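Local structure of endonuclease NucS (Pyrococcus abyssi, 2VLD) at residues L19-A22 with E23-G27. The protein cuts branched DNA at both 3' and 5' single-stranded ends, acting as a homodimer that binds single-stranded DNA and interacts with PCNA. The protein carries 2 engineered substitutions. Numbering follows the deposited sequence.
Sequences LDLA and EKHGG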
# COMPACT_ATOMS: atom_id res chain seq x y z
N LEU A 19 -10.62 15.57 4.67
CA LEU A 19 -11.13 14.27 5.09
C LEU A 19 -12.63 14.17 4.87
O LEU A 19 -13.11 13.19 4.29
CB LEU A 19 -10.79 13.99 6.56
CG LEU A 19 -9.32 13.94 7.02
CD1 LEU A 19 -9.26 13.50 8.46
CD2 LEU A 19 -8.45 13.03 6.16
N ASP A 20 -13.36 15.19 5.32
CA ASP A 20 -14.82 15.30 5.11
C ASP A 20 -15.14 15.33 3.62
O ASP A 20 -16.07 14.66 3.17
CB ASP A 20 -15.39 16.56 5.78
CG ASP A 20 -15.29 16.51 7.31
OD1 ASP A 20 -14.59 15.64 7.86
OD2 ASP A 20 -15.93 17.38 7.96
N LEU A 21 -14.37 16.12 2.87
CA LEU A 21 -14.52 16.17 1.43
C LEU A 21 -14.44 14.75 0.88
O LEU A 21 -15.28 14.32 0.10
CB LEU A 21 -13.41 17.04 0.82
CG LEU A 21 -13.68 17.88 -0.43
CD1 LEU A 21 -12.42 18.62 -0.83
CD2 LEU A 21 -14.19 17.05 -1.60
N ALA A 22 -13.43 14.01 1.34
CA ALA A 22 -13.22 12.64 0.92
C ALA A 22 -14.34 11.70 1.37
O ALA A 22 -14.76 10.85 0.59
CB ALA A 22 -11.87 12.14 1.38
N GLU A 23 -14.81 11.86 2.61
CA GLU A 23 -15.90 11.02 3.10
C GLU A 23 -17.16 11.29 2.28
O GLU A 23 -17.87 10.35 1.91
CB GLU A 23 -16.17 11.24 4.60
CG GLU A 23 -17.40 10.47 5.14
CD GLU A 23 -17.50 10.45 6.66
OE1 GLU A 23 -18.05 9.47 7.21
OE2 GLU A 23 -17.03 11.40 7.32
N LYS A 24 -17.40 12.56 1.99
CA LYS A 24 -18.57 13.00 1.25
C LYS A 24 -18.62 12.33 -0.11
O LYS A 24 -19.59 11.65 -0.46
CB LYS A 24 -18.54 14.53 1.08
CG LYS A 24 -19.90 15.24 1.12
CD LYS A 24 -20.58 15.35 -0.25
CE LYS A 24 -21.72 14.34 -0.41
NZ LYS A 24 -22.84 14.58 0.58
N HIS A 25 -17.55 12.49 -0.87
CA HIS A 25 -17.54 12.04 -2.25
C HIS A 25 -17.02 10.60 -2.40
O HIS A 25 -17.05 10.04 -3.50
CB HIS A 25 -16.76 13.04 -3.11
CG HIS A 25 -17.38 14.40 -3.14
ND1 HIS A 25 -18.54 14.68 -3.84
CD2 HIS A 25 -17.01 15.57 -2.55
CE1 HIS A 25 -18.85 15.96 -3.68
NE2 HIS A 25 -17.93 16.52 -2.91
N GLY A 26 -16.58 10.01 -1.30
CA GLY A 26 -16.07 8.64 -1.30
C GLY A 26 -14.72 8.51 -1.99
O GLY A 26 -14.50 7.58 -2.76
N GLY A 27 -13.82 9.44 -1.71
CA GLY A 27 -12.48 9.40 -2.29
C GLY A 27 -11.45 8.75 -1.39
O GLY A 27 -11.72 8.43 -0.24
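Ala22 O receives two backbone N-H groups from the turn that ends its helix. Gly27 N, 2.9 Å from Ala22 O, gives the sounder bond, with an N-H...O angle of 151°; Gly26 N also comes within 2.8 Å of Ala22 O, but the bend at its hydrogen makes that bond weak. The three bonds leading up to this end follow the i to i+4 pattern: Glu23 N reaches Leu19 O at 2.7 Å in the carbonyl plane, whereas Lys24 N meets Asp20 O at 2.8 Å and His25 N meets Leu21 O at 3.1 Å, each donor tilted about 20° from its carbonyl plane. Gly26 then leaves helical geometry with a positive phi of 72°, and the 6→1 bond from Gly27 N to Ala22 O encloses a weak 5→2 bond from Gly26 N to Glu23 O (3.5 Å): the arrangement of a Schellman motif, its inner bond being long. It closes helix 12-25 and turns the chain into strand 28-40 of the N-terminal PH-like domain, whose Val29 touches the side chains of Leu19 and Ala22. On a more exposed flank, Leu21 CD2 lies near the plane of the His25 imidazole, at its edge, 3.3 Å from His25 CD2. With CG beside the backbone N and anti to the carbonyl carbon, the His25 ring is carried back toward Leu21, and chi2 presents its CD2 edge. Lys24 CD sits over one face of the same ring, displaced toward its rim, before the bent chain carries the amino group away. The carboxylates of Asp20 and Glu23 share another flank, with Asp20 OD1 4.9 Å from Glu23 OE2, like charges that probably disfavour each other somewhat; Lys81 forms a long, weak ion pair with Glu23 and may offset this in part.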